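Local atomic coordinates of mandelate racemase/muconate lactonizing enzyme (PDB entry 4J3Z), a protein that belongs to the mandelate racemase/muconate lactonizing enzyme family and probably catalyses an isomerase-type reaction on an unidentified substrate. Residues D[262-265]-D[266-270]; D[78-82]-D[83-87]; D[133-136]-D[137-140]; D[185-188]-D[189-193]. One frame throughout, in Å; residues are numbered along the deposited sequence.

Contact 1 of 4, residues D[262-265]-D[266-270]; sequences RLTG and VTEFT
Glu268 and Phe269, on the first turn of helix 266-274, send their side chains back to the two sides of the incoming loop at Leu263 and Thr264. Glu268 leaves the helix with CG anti to the carbonyl carbon (chi1 -84°) and stays extended beyond it, which lets its carboxylate reach past Gly265. There OE1 takes the backbone N-H of Thr264, with Thr264 N 2.8 Å from Glu268 OE1 and the bond nearly straight at 168°, met almost along the C-O axis. The CG2 methyl of Thr264 lies 3.6 Å from that same Glu268 OE1, while its OG1 turns elsewhere, to Arg286 O. Phe269 uses its ring. The CB of Leu263 sits over one face, 4.0 Å from the centroid of the Phe269 ring, as a CH-pi contact, and Gly265 O lies at the ring's edge, in its plane, 3.4 Å from Phe269 CD1. Gly265, at the N-cap with a positive phi, accepts Glu268 N at its O (2.8 Å) and, weakly, Phe269 N. This loop follows strand 257-259 of the family's beta/alpha barrel and leads into helix 266-274. Glu268 OE2 forms a salt bridge with Arg86 of the second subunit. One carboxylate therefore serves two purposes, holding a loop N-H within its own chain and pairing with Arg86 of the second subunit, while the ring beside it takes an alkyl group over one face and a carbonyl oxygen at its edge.

Contact 2 of 4, residues D[78-82]-D[83-87]; sequences AHSSG and FTQRP
The imidazole of His79 has the backbone N of Arg86 over one face, 3.7 Å from His79 NE2, while Gln85 C and Pro87 N approach it obliquely. The ring is carried there with CG anti to the backbone N (chi1 -180°), and a water joins His79 ND1, weakly, to Arg86 O. A second flat group, the guanidinium of Arg86, grips one atom side-on: both NE and NH2 bond Pro87 O almost in the plane of the group, Arg86 NH2 at 2.8 Å from Pro87 O. The Gln85 amide gives NE2 to Ser80 OG at 3.2 Å, the hydroxyl lying 19° out of the amide plane; Ser80 OG also bonds Arg76 O, and Gln85 NE2 reaches Thr174 O of the second subunit. The backbone folds back by Thr84 N to Ser80 O (3.3 Å) and Gln85 N to His79 O (3.3 Å). Thr84 OG1 sits within bonding distance of two carbonyls, Ser81 O and His79 O, and may use either. This reversal ends helix 71-80 and leads towards helix 89-109; Pro87 rests on helix 266-274, and Phe83 meets Arg262 of the second subunit in a cation-pi contact.

Contact 3 of 4, residues D[133-136]-D[137-140]; sequences YPEP and HHDT
His138 folds its imidazole back against Glu135. CB starts 3.3 Å from Glu135 O, the carbonyl that also accepts the backbone N-H of His138 at 2.8 Å (His138 N to Glu135 O). CG stands anti to the carbonyl carbon (chi1 -78°), which brings the ring back beside Glu135. ND1 accepts Glu135 N at 3.0 Å, through a bent bond of 139°, the donor lying 18° out of the ring plane. ND1 and CE1 both border Glu135 CB, at 3.0 Å from His138 ND1 and 3.3 Å from His138 CE1. On the other branch CD2 lies over a face of the His137 ring, 3.8 Å above its plane and offset toward the rim, and His137 CE1 sits in like fashion over a face of His138. At the tip NE2 bonds Glu152 OE1, which also takes His137 NE2, so one carboxylate oxygen gathers both imidazoles. A leucine in place of His138 would probably leave Glu135 N without this acceptor and Glu152 without one of its two imidazole partners. Glu135 itself bends at chi2: its CG lies at the edge of the His137 ring, in plane, and its carboxylate goes on to Arg157 on helix 147-159. Residues 135 to 138 form a type I beta turn, the backbone reversed between Glu135 O and His138 N; Asp139 follows, its OD1 on Asn141 N. The arrangement is a type I beta turn followed by an Asp N-cap, on the surface loop from strand 125-131 into helix 140-143.

Contact 4 of 4, residues D[185-188]-D[189-193]; sequences DIDL and SARFC
Ser189 turns its hydroxyl to the backbone-N side, OG anti to the carbonyl carbon (chi1 -54°), which aims it at Asp185 O one turn back. Ser189 OG donates a short hydrogen bond, 2.5 Å, to Asp185 O, and that carbonyl also takes Ser189 N at 3.1 Å, from above its plane, whereas the hydroxyl is tilted from it by much less. Without the hydroxyl, as with an alanine here, Asp185 O is likely to keep only the longer bond from Ser189 N of the two this residue gives it. Leu188 swings out with CG anti to the backbone N (chi1 -168°), and lies beside Phe192, both pointing the same way: its CD1 meets Phe192 CE1 at 3.6 Å. Leu188 O lies obliquely to the Phe192 ring, 3.1 Å from Phe192 CD1, and accepts Phe192 N at 3.0 Å. All this lies on helix 183-200, the helix of a beta-alpha-beta crossover between parallel strands 164-167 and 205-209 in the family's barrel domain. The inner side, with Ser189 and Phe192, is buried; Phe192 packs on Phe167 of strand 164-167 and on Pro169, and Ser189 on Leu222 of helix 216-226. The outer side is charged. Asp187 and Arg191 are one turn apart, and their groups approach obliquely, the carboxylate and guanidinium planes 62° apart; Asp187 OD2 comes to the guanidinium edge, 3.8 Å from Arg191 NH1, a long salt bridge. Close by, Asp187 also packs on Thr202 of the third subunit.

In the fold
Contacts 1 and 2 are buried and pack directly on each other: Pro87 of 83-87 lies against Thr267 and Glu268 of 266-270, joining the N-terminal and barrel parts of the chain. Both also face the second subunit, and Glu268 and Arg86 each form a salt bridge to that subunit. Contact 3 is a surface turn on the far side of the chain's centre from contact 1, held by histidine nitrogens and a turn bond. Contact 4, partly buried, lies on a barrel helix and splits its chemistry between apolar packing inward and a long salt bridge outward; it sits about 19 Å, centre to centre, from contact 3 and touches a third subunit.

Contact 1 of 4, residues D[262-265]-D[266-270]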
# COMPACT_ATOMS: atom_id res chain seq x y z
N ARG D 262 12.63 -25.70 0.64
CA ARG D 262 11.41 -26.44 0.34
C ARG D 262 10.61 -25.79 -0.79
O ARG D 262 9.52 -26.25 -1.15
CB ARG D 262 10.60 -26.67 1.62
CG ARG D 262 11.25 -27.68 2.56
CD ARG D 262 10.41 -27.99 3.79
NE ARG D 262 10.64 -27.01 4.85
CZ ARG D 262 10.00 -26.97 6.02
NH1 ARG D 262 9.07 -27.87 6.32
NH2 ARG D 262 10.30 -26.02 6.89
N LEU D 263 11.18 -24.74 -1.38
CA LEU D 263 10.56 -24.05 -2.51
C LEU D 263 11.05 -24.58 -3.86
O LEU D 263 12.19 -25.00 -3.99
CB LEU D 263 10.79 -22.53 -2.43
CG LEU D 263 10.29 -21.76 -1.20
CD1 LEU D 263 10.61 -20.29 -1.36
CD2 LEU D 263 8.79 -21.95 -0.99
N THR D 264 10.15 -24.57 -4.84
CA THR D 264 10.46 -25.02 -6.18
C THR D 264 9.93 -24.01 -7.20
O THR D 264 8.87 -23.42 -7.01
CB THR D 264 9.91 -26.44 -6.45
OG1 THR D 264 10.47 -26.95 -7.66
CG2 THR D 264 8.39 -26.47 -6.55
N GLY D 265 10.69 -23.80 -8.27
CA GLY D 265 10.25 -22.88 -9.32
C GLY D 265 10.54 -21.44 -8.97
O GLY D 265 10.20 -20.96 -7.88
N VAL D 266 11.16 -20.73 -9.91
CA VAL D 266 11.61 -19.36 -9.70
C VAL D 266 10.48 -18.42 -9.26
O VAL D 266 10.73 -17.45 -8.54
CB VAL D 266 12.37 -18.83 -10.96
CG1 VAL D 266 11.41 -18.38 -12.06
CG2 VAL D 266 13.35 -17.73 -10.60
N THR D 267 9.24 -18.73 -9.65
CA THR D 267 8.06 -17.99 -9.18
C THR D 267 7.82 -18.05 -7.66
O THR D 267 7.33 -17.07 -7.07
CB THR D 267 6.77 -18.42 -9.91
OG1 THR D 267 5.72 -17.50 -9.62
CG2 THR D 267 6.35 -19.86 -9.52
N GLU D 268 8.14 -19.18 -7.04
CA GLU D 268 7.90 -19.35 -5.60
C GLU D 268 8.95 -18.61 -4.79
O GLU D 268 8.63 -17.96 -3.80
CB GLU D 268 7.86 -20.83 -5.22
CG GLU D 268 6.50 -21.49 -5.42
CD GLU D 268 6.44 -22.95 -4.97
OE1 GLU D 268 7.50 -23.57 -4.67
OE2 GLU D 268 5.32 -23.49 -4.94
N PHE D 269 10.20 -18.72 -5.23
CA PHE D 269 11.29 -17.93 -4.69
C PHE D 269 10.99 -16.43 -4.78
O PHE D 269 11.20 -15.70 -3.81
CB PHE D 269 12.59 -18.28 -5.41
CG PHE D 269 13.17 -19.61 -5.00
CD1 PHE D 269 12.75 -20.79 -5.61
CD2 PHE D 269 14.12 -19.69 -3.99
CE1 PHE D 269 13.26 -22.02 -5.23
CE2 PHE D 269 14.64 -20.92 -3.61
CZ PHE D 269 14.22 -22.08 -4.23
N THR D 270 10.50 -15.99 -5.95
CA THR D 270 10.04 -14.60 -6.19
C THR D 270 9.11 -14.12 -5.07
O THR D 270 9.31 -13.04 -4.50
CB THR D 270 9.29 -14.50 -7.54
OG1 THR D 270 10.20 -14.79 -8.62
CG2 THR D 270 8.69 -13.11 -7.75

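Contact 2 of 4, residues D[78-82]-D[83-87]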
# COMPACT_ATOMS: atom_id res chain seq x y z
N ALA D 78 8.52 -29.85 -18.76
CA ALA D 78 8.43 -30.56 -17.49
C ALA D 78 7.61 -29.79 -16.45
O ALA D 78 7.01 -30.41 -15.56
CB ALA D 78 9.81 -30.91 -16.96
N HIS D 79 7.61 -28.46 -16.56
CA HIS D 79 6.79 -27.57 -15.73
C HIS D 79 5.33 -27.67 -16.16
O HIS D 79 4.43 -27.74 -15.33
CB HIS D 79 7.29 -26.13 -15.89
CG HIS D 79 6.54 -25.11 -15.08
ND1 HIS D 79 6.69 -24.97 -13.72
CD2 HIS D 79 5.68 -24.14 -15.46
CE1 HIS D 79 5.93 -23.98 -13.29
NE2 HIS D 79 5.31 -23.45 -14.33
N SER D 80 5.11 -27.69 -17.47
CA SER D 80 3.76 -27.71 -18.05
C SER D 80 3.14 -29.11 -18.18
O SER D 80 1.98 -29.23 -18.56
CB SER D 80 3.79 -27.03 -19.42
OG SER D 80 4.44 -25.77 -19.36
N SER D 81 3.90 -30.15 -17.85
CA SER D 81 3.44 -31.54 -18.00
C SER D 81 2.02 -31.79 -17.49
O SER D 81 1.63 -31.26 -16.45
CB SER D 81 4.40 -32.51 -17.32
OG SER D 81 4.06 -33.86 -17.63
N GLY D 82 1.27 -32.55 -18.25
CA GLY D 82 -0.06 -32.95 -17.90
C GLY D 82 -1.09 -31.88 -17.70
O GLY D 82 -1.95 -32.01 -16.87
N PHE D 83 -1.00 -30.83 -18.49
CA PHE D 83 -1.77 -29.61 -18.28
C PHE D 83 -1.66 -29.01 -16.87
O PHE D 83 -2.59 -29.04 -16.15
CB PHE D 83 -3.20 -29.75 -18.78
CG PHE D 83 -3.92 -28.44 -18.98
CD1 PHE D 83 -3.67 -27.65 -20.08
CD2 PHE D 83 -4.89 -28.01 -18.08
CE1 PHE D 83 -4.33 -26.46 -20.28
CE2 PHE D 83 -5.55 -26.83 -18.27
CZ PHE D 83 -5.26 -26.04 -19.38
N THR D 84 -0.48 -28.57 -16.47
CA THR D 84 -0.34 -28.03 -15.13
C THR D 84 0.15 -26.60 -15.20
O THR D 84 -0.63 -25.66 -15.04
CB THR D 84 0.61 -28.88 -14.26
OG1 THR D 84 1.83 -29.12 -14.98
CG2 THR D 84 -0.03 -30.22 -13.89
N GLN D 85 1.45 -26.44 -15.44
CA GLN D 85 2.07 -25.12 -15.54
C GLN D 85 2.03 -24.37 -14.19
O GLN D 85 1.80 -23.16 -14.14
CB GLN D 85 1.44 -24.31 -16.68
CG GLN D 85 2.44 -23.58 -17.56
CD GLN D 85 1.83 -23.02 -18.84
OE1 GLN D 85 1.24 -21.94 -18.83
NE2 GLN D 85 1.96 -23.76 -19.94
N ARG D 86 2.26 -25.11 -13.11
CA ARG D 86 2.48 -24.56 -11.78
C ARG D 86 3.40 -25.45 -10.94
O ARG D 86 3.44 -26.67 -11.15
CB ARG D 86 1.17 -24.22 -11.03
CG ARG D 86 -0.03 -25.15 -11.20
CD ARG D 86 0.10 -26.52 -10.54
NE ARG D 86 0.86 -26.56 -9.29
CZ ARG D 86 0.40 -26.23 -8.08
NH1 ARG D 86 -0.84 -25.77 -7.92
NH2 ARG D 86 1.20 -26.33 -7.03
N PRO D 87 4.15 -24.85 -9.99
CA PRO D 87 5.21 -25.55 -9.25
C PRO D 87 4.79 -26.89 -8.67
O PRO D 87 3.75 -26.97 -8.00
CB PRO D 87 5.56 -24.57 -8.14
CG PRO D 87 5.28 -23.23 -8.73
CD PRO D 87 4.08 -23.42 -9.62
O HOH W 1 6.49 -27.30 -11.90

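Contact 3 of 4, residues D[133-136]-D[137-140]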
# COMPACT_ATOMS: atom_id res chain seq x y z
N TYR D 133 28.34 -31.02 13.93
CA TYR D 133 28.26 -32.44 14.21
C TYR D 133 29.06 -32.81 15.47
O TYR D 133 29.94 -32.05 15.89
CB TYR D 133 28.79 -33.22 13.00
CG TYR D 133 28.05 -32.93 11.71
CD1 TYR D 133 26.69 -33.24 11.57
CD2 TYR D 133 28.70 -32.35 10.62
CE1 TYR D 133 26.02 -32.98 10.39
CE2 TYR D 133 28.03 -32.08 9.43
CZ TYR D 133 26.69 -32.41 9.33
OH TYR D 133 26.01 -32.16 8.16
N PRO D 134 28.74 -33.97 16.09
CA PRO D 134 29.49 -34.50 17.24
C PRO D 134 30.99 -34.65 17.00
O PRO D 134 31.43 -35.27 16.02
CB PRO D 134 28.86 -35.88 17.45
CG PRO D 134 27.46 -35.72 16.98
CD PRO D 134 27.52 -34.76 15.82
N GLU D 135 31.77 -34.05 17.90
CA GLU D 135 33.20 -34.27 17.98
C GLU D 135 33.41 -35.72 18.50
O GLU D 135 32.58 -36.22 19.26
CB GLU D 135 33.78 -33.22 18.93
CG GLU D 135 35.09 -32.55 18.51
CD GLU D 135 35.20 -32.27 17.03
OE1 GLU D 135 34.21 -31.84 16.40
OE2 GLU D 135 36.32 -32.46 16.49
N PRO D 136 34.50 -36.40 18.09
CA PRO D 136 34.59 -37.84 18.39
C PRO D 136 34.41 -38.21 19.87
O PRO D 136 34.02 -39.34 20.18
CB PRO D 136 35.99 -38.20 17.91
CG PRO D 136 36.26 -37.23 16.80
CD PRO D 136 35.66 -35.93 17.30
N HIS D 137 34.67 -37.25 20.75
CA HIS D 137 34.65 -37.45 22.19
C HIS D 137 33.32 -37.03 22.83
O HIS D 137 33.22 -36.92 24.06
CB HIS D 137 35.80 -36.67 22.82
CG HIS D 137 35.57 -35.20 22.88
ND1 HIS D 137 35.60 -34.40 21.76
CD2 HIS D 137 35.30 -34.38 23.92
CE1 HIS D 137 35.35 -33.15 22.11
NE2 HIS D 137 35.17 -33.11 23.41
N HIS D 138 32.32 -36.76 21.99
CA HIS D 138 31.02 -36.32 22.46
C HIS D 138 30.04 -37.48 22.53
O HIS D 138 30.03 -38.35 21.65
CB HIS D 138 30.45 -35.23 21.54
CG HIS D 138 31.04 -33.87 21.75
ND1 HIS D 138 31.33 -33.02 20.71
CD2 HIS D 138 31.37 -33.21 22.89
CE1 HIS D 138 31.82 -31.89 21.19
NE2 HIS D 138 31.86 -31.98 22.51
N ASP D 139 29.22 -37.49 23.58
CA ASP D 139 28.06 -38.38 23.66
C ASP D 139 27.00 -37.96 22.64
O ASP D 139 26.54 -36.81 22.64
CB ASP D 139 27.47 -38.35 25.08
CG ASP D 139 26.25 -39.26 25.25
OD1 ASP D 139 25.70 -39.75 24.23
OD2 ASP D 139 25.83 -39.48 26.41
N THR D 140 26.61 -38.91 21.79
CA THR D 140 25.71 -38.66 20.64
C THR D 140 24.34 -38.11 21.05
O THR D 140 23.84 -37.15 20.45
CB THR D 140 25.54 -39.92 19.77
OG1 THR D 140 26.82 -40.41 19.38
CG2 THR D 140 24.72 -39.61 18.52

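Contact 4 of 4, residues D[185-188]-D[189-193]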
# COMPACT_ATOMS: atom_id res chain seq x y z
N ASP D 185 12.67 -24.13 24.47
CA ASP D 185 13.23 -24.11 23.11
C ASP D 185 13.93 -22.80 22.84
O ASP D 185 14.93 -22.76 22.12
CB ASP D 185 12.13 -24.29 22.05
CG ASP D 185 11.52 -25.69 22.03
OD1 ASP D 185 12.21 -26.69 22.36
OD2 ASP D 185 10.33 -25.79 21.64
N ILE D 186 13.40 -21.72 23.40
CA ILE D 186 13.95 -20.37 23.23
C ILE D 186 15.19 -20.29 24.10
O ILE D 186 16.29 -19.94 23.64
CB ILE D 186 12.90 -19.31 23.64
CG1 ILE D 186 11.64 -19.44 22.77
CG2 ILE D 186 13.46 -17.90 23.55
CD1 ILE D 186 10.38 -18.86 23.38
N ASP D 187 15.01 -20.64 25.37
CA ASP D 187 16.12 -20.82 26.29
C ASP D 187 17.31 -21.56 25.65
O ASP D 187 18.40 -20.99 25.54
CB ASP D 187 15.62 -21.56 27.53
CG ASP D 187 16.68 -21.72 28.56
OD1 ASP D 187 17.28 -20.70 28.95
OD2 ASP D 187 16.90 -22.87 28.97
N LEU D 188 17.10 -22.80 25.23
CA LEU D 188 18.14 -23.61 24.56
C LEU D 188 18.76 -22.95 23.31
O LEU D 188 19.95 -23.13 23.06
CB LEU D 188 17.60 -25.01 24.20
CG LEU D 188 18.59 -26.09 23.76
CD1 LEU D 188 19.57 -26.46 24.87
CD2 LEU D 188 17.85 -27.33 23.28
N SER D 189 17.96 -22.20 22.55
CA SER D 189 18.44 -21.41 21.40
C SER D 189 19.43 -20.31 21.78
O SER D 189 20.47 -20.16 21.14
CB SER D 189 17.26 -20.78 20.65
OG SER D 189 16.29 -21.75 20.28
N ALA D 190 19.09 -19.53 22.81
CA ALA D 190 19.98 -18.48 23.33
C ALA D 190 21.25 -19.06 23.97
O ALA D 190 22.37 -18.64 23.65
CB ALA D 190 19.24 -17.57 24.30
N ARG D 191 21.09 -20.04 24.87
CA ARG D 191 22.24 -20.72 25.48
C ARG D 191 23.20 -21.26 24.42
O ARG D 191 24.42 -21.09 24.54
CB ARG D 191 21.79 -21.86 26.41
CG ARG D 191 21.42 -21.42 27.82
CD ARG D 191 20.85 -22.57 28.65
NE ARG D 191 21.64 -23.81 28.54
CZ ARG D 191 21.19 -25.03 28.85
NH1 ARG D 191 19.94 -25.20 29.30
NH2 ARG D 191 21.98 -26.09 28.70
N PHE D 192 22.64 -21.88 23.38
CA PHE D 192 23.40 -22.33 22.22
C PHE D 192 24.15 -21.20 21.52
O PHE D 192 25.34 -21.33 21.24
CB PHE D 192 22.50 -23.04 21.22
CG PHE D 192 22.61 -24.54 21.26
CD1 PHE D 192 22.14 -25.26 22.36
CD2 PHE D 192 23.16 -25.23 20.19
CE1 PHE D 192 22.23 -26.64 22.39
CE2 PHE D 192 23.24 -26.61 20.21
CZ PHE D 192 22.78 -27.32 21.32
N CYS D 193 23.46 -20.09 21.25
CA CYS D 193 24.09 -18.92 20.61
C CYS D 193 25.17 -18.28 21.47
O CYS D 193 26.21 -17.86 20.95
CB CYS D 193 23.04 -17.86 20.22
SG CYS D 193 22.08 -18.20 18.74